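PDB 5TR7: D-alanyl-D-alanine carboxypeptidase from Vibrio cholerae, which probably trims terminal D-alanyl residues from the peptide stems of cell wall precursors, as a penicillin-binding serine carboxypeptidase of the S11 family. Local coordinates for residues G209-V213 and N232-R236. Residues are numbered along the deposited sequence; the frame is centred on the assembly and turned at random.
With NO2 (nitrite ion), chain F.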
ATOM      1  N   GLY A 209      -8.226   2.482  13.597  1.00 66.46           N
ATOM      2  CA  GLY A 209      -6.834   2.537  14.078  1.00 62.66           C
ATOM      3  C   GLY A 209      -5.767   2.407  13.035  1.00 54.53           C
ATOM      4  O   GLY A 209      -6.019   2.665  11.875  1.00 59.32           O
ATOM      5  N   TYR A 210      -4.576   2.016  13.455  1.00 50.46           N
ATOM      6  CA  TYR A 210      -3.447   1.850  12.583  1.00 49.29           C
ATOM      7  C   TYR A 210      -3.419   0.519  11.897  1.00 48.84           C
ATOM      8  O   TYR A 210      -3.649  -0.535  12.511  1.00 55.52           O
ATOM      9  CB  TYR A 210      -2.129   2.048  13.315  1.00 49.98           C
ATOM     10  CG  TYR A 210      -1.954   3.442  13.835  1.00 52.95           C
ATOM     11  CD1 TYR A 210      -1.342   4.415  13.049  1.00 51.34           C
ATOM     12  CD2 TYR A 210      -2.310   3.781  15.108  1.00 52.24           C
ATOM     13  CE1 TYR A 210      -1.109   5.692  13.521  1.00 47.27           C
ATOM     14  CE2 TYR A 210      -2.087   5.062  15.595  1.00 58.08           C
ATOM     15  CZ  TYR A 210      -1.488   6.001  14.800  1.00 51.15           C
ATOM     16  OH  TYR A 210      -1.299   7.239  15.291  1.00 49.29           O
ATOM     17  N   ASN A 211      -3.046   0.583  10.612  1.00 47.08           N
ATOM     18  CA  ASN A 211      -2.966  -0.572   9.792  1.00 46.18           C
ATOM     19  C   ASN A 211      -1.585  -0.834   9.218  1.00 49.08           C
ATOM     20  O   ASN A 211      -0.864   0.084   8.913  1.00 48.35           O
ATOM     21  CB  ASN A 211      -3.867  -0.310   8.606  1.00 49.75           C
ATOM     22  CG  ASN A 211      -5.250   0.110   9.016  1.00 54.72           C
ATOM     23  OD1 ASN A 211      -5.800  -0.383  10.002  1.00 60.16           O
ATOM     24  ND2 ASN A 211      -5.817   1.034   8.252  1.00 59.38           N
ATOM     25  N   LEU A 212      -1.301  -2.109   8.930  1.00 51.56           N
ATOM     26  CA  LEU A 212      -0.125  -2.478   8.213  1.00 46.33           C
ATOM     27  C   LEU A 212      -0.325  -3.686   7.327  1.00 45.19           C
ATOM     28  O   LEU A 212      -0.865  -4.687   7.766  1.00 47.49           O
ATOM     29  CB  LEU A 212       0.999  -2.815   9.197  1.00 48.15           C
ATOM     30  CG  LEU A 212       2.329  -3.223   8.532  1.00 48.94           C
ATOM     31  CD1 LEU A 212       2.873  -2.194   7.545  1.00 52.32           C
ATOM     32  CD2 LEU A 212       3.370  -3.436   9.631  1.00 50.70           C
ATOM     33  N   VAL A 213       0.141  -3.599   6.095  1.00 47.87           N
ATOM     34  CA  VAL A 213       0.206  -4.753   5.183  1.00 49.01           C
ATOM     35  C   VAL A 213       1.697  -5.049   5.137  1.00 44.01           C
ATOM     36  O   VAL A 213       2.447  -4.214   4.669  1.00 44.30           O
ATOM     37  CB  VAL A 213      -0.332  -4.490   3.791  1.00 51.91           C
ATOM     38  CG1 VAL A 213      -0.222  -5.727   2.933  1.00 55.89           C
ATOM     39  CG2 VAL A 213      -1.765  -4.178   3.899  1.00 49.55           C
ATOM     40  N   ASN A 232      -1.898   1.809  18.230  1.00 52.08           N
ATOM     41  CA  ASN A 232      -0.803   2.789  18.104  1.00 51.59           C
ATOM     42  C   ASN A 232       0.256   2.193  17.261  1.00 49.47           C
ATOM     43  O   ASN A 232       0.184   1.005  16.954  1.00 54.87           O
ATOM     44  CB  ASN A 232      -0.230   3.154  19.480  1.00 56.44           C
ATOM     45  CG  ASN A 232       0.140   1.938  20.268  1.00 62.27           C
ATOM     46  OD1 ASN A 232       1.099   1.230  19.945  1.00 61.43           O
ATOM     47  ND2 ASN A 232      -0.635   1.656  21.292  1.00 69.46           N
ATOM     48  N   GLU A 233       1.210   3.016  16.853  1.00 50.19           N
ATOM     49  CA  GLU A 233       2.280   2.571  15.971  1.00 51.28           C
ATOM     50  C   GLU A 233       3.085   1.407  16.542  1.00 55.08           C
ATOM     51  O   GLU A 233       3.429   0.511  15.791  1.00 64.23           O
ATOM     52  CB  GLU A 233       3.154   3.718  15.496  1.00 55.60           C
ATOM     53  CG  GLU A 233       2.410   4.536  14.447  1.00 61.49           C
ATOM     54  CD  GLU A 233       3.274   5.552  13.778  1.00 64.25           C
ATOM     55  OE1 GLU A 233       3.487   6.606  14.400  1.00 66.96           O
ATOM     56  OE2 GLU A 233       3.695   5.321  12.601  1.00 63.64           O
ATOM     57  N   ASN A 234       3.314   1.371  17.856  1.00 54.29           N
ATOM     58  CA  ASN A 234       4.069   0.258  18.441  1.00 59.12           C
ATOM     59  C   ASN A 234       3.364  -1.067  18.335  1.00 59.57           C
ATOM     60  O   ASN A 234       3.993  -2.053  17.941  1.00 54.58           O
ATOM     61  CB  ASN A 234       4.464   0.590  19.847  1.00 60.05           C
ATOM     62  CG  ASN A 234       5.491   1.708  19.866  1.00 70.27           C
ATOM     63  OD1 ASN A 234       6.278   1.879  18.886  1.00 77.29           O
ATOM     64  ND2 ASN A 234       5.518   2.472  20.951  1.00 78.60           N
ATOM     65  N   ALA A 235       2.047  -1.044  18.569  1.00 53.57           N
ATOM     66  CA  ALA A 235       1.250  -2.211  18.443  1.00 50.04           C
ATOM     67  C   ALA A 235       1.219  -2.636  16.963  1.00 53.14           C
ATOM     68  O   ALA A 235       1.345  -3.816  16.664  1.00 55.95           O
ATOM     69  CB  ALA A 235      -0.165  -1.937  18.965  1.00 56.40           C
ATOM     70  N   ARG A 236       1.044  -1.708  16.037  1.00 52.39           N
ATOM     71  CA  ARG A 236       1.051  -2.078  14.612  1.00 53.64           C
ATOM     72  C   ARG A 236       2.341  -2.950  14.273  1.00 49.18           C
ATOM     73  O   ARG A 236       2.261  -4.032  13.679  1.00 52.11           O
ATOM     74  CB  ARG A 236       1.022  -0.808  13.785  1.00 53.51           C
ATOM     75  CG  ARG A 236       1.300  -1.023  12.333  1.00 56.70           C
ATOM     76  CD  ARG A 236       0.867   0.138  11.509  1.00 58.92           C
ATOM     77  NE  ARG A 236       1.628   1.388  11.677  1.00 56.80           N
ATOM     78  CZ  ARG A 236       1.231   2.517  11.082  1.00 57.32           C
ATOM     79  NH1 ARG A 236       0.105   2.536  10.359  1.00 51.30           N
ATOM     80  NH2 ARG A 236       1.902   3.644  11.183  1.00 63.42           N
TER
HETATM   81  N   NO2 F 403       4.857   0.970  11.885  1.00 72.24           N
HETATM   82  O1  NO2 F 403       6.034   1.112  12.150  1.00 72.50           O
HETATM   83  O2  NO2 F 403       4.061   1.897  12.536  1.00 68.05           O
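Tyr210, near the start of strand 209-218, sends its CA-to-CB bond toward the first turn of helix 233-251, and three residues of the helix start touch its ring. Tyr210 CD2 lies 3.5 Å from Asn232 CA, obliquely; Glu233 CG sits over one ring face, 4.1 Å from the centroid and 23° off the normal, a CH-pi contact; and Arg236 NH1 comes to 3.6 Å from Tyr210 CD1 at the ring edge. The CA-to-CB bond of Asn211 points away, its amide hydrogen-bonded to Gly229 and Thr205 of the flanking strands, yet its backbone takes part: Arg236 NH1 donates to Asn211 O (3.0 Å, 142°). Leu212, whose CA-to-CB bond points toward the helix, rests its CB 3.6 Å from Arg236 CG, touching the aliphatic part of the arginine.

Asn232 is the N-cap, Asn232 OD1 accepting from Ala235 N at 2.8 Å. Glu233 and Arg236, three residues apart, form a salt bridge (Glu233 OE2 to Arg236 NH2, 2.8 Å), and Glu233 also pairs with Arg186. Arg236 NE donates to nitrite O2 at 2.6 Å; Gly188 binds the same ion, probably acquired from the crystallisation liquor.

The side chains of Asn211 and Leu212 lie about 7 and 6 Å from those of Ser35, the predicted acyl-ester nucleophile, and Lys201, predicted to bind substrate. Thus a helix N-terminus packs beside the probable active site on the antiparallel sheet of the penicillin-binding, beta-lactamase-like fold, bordering an anion pocket.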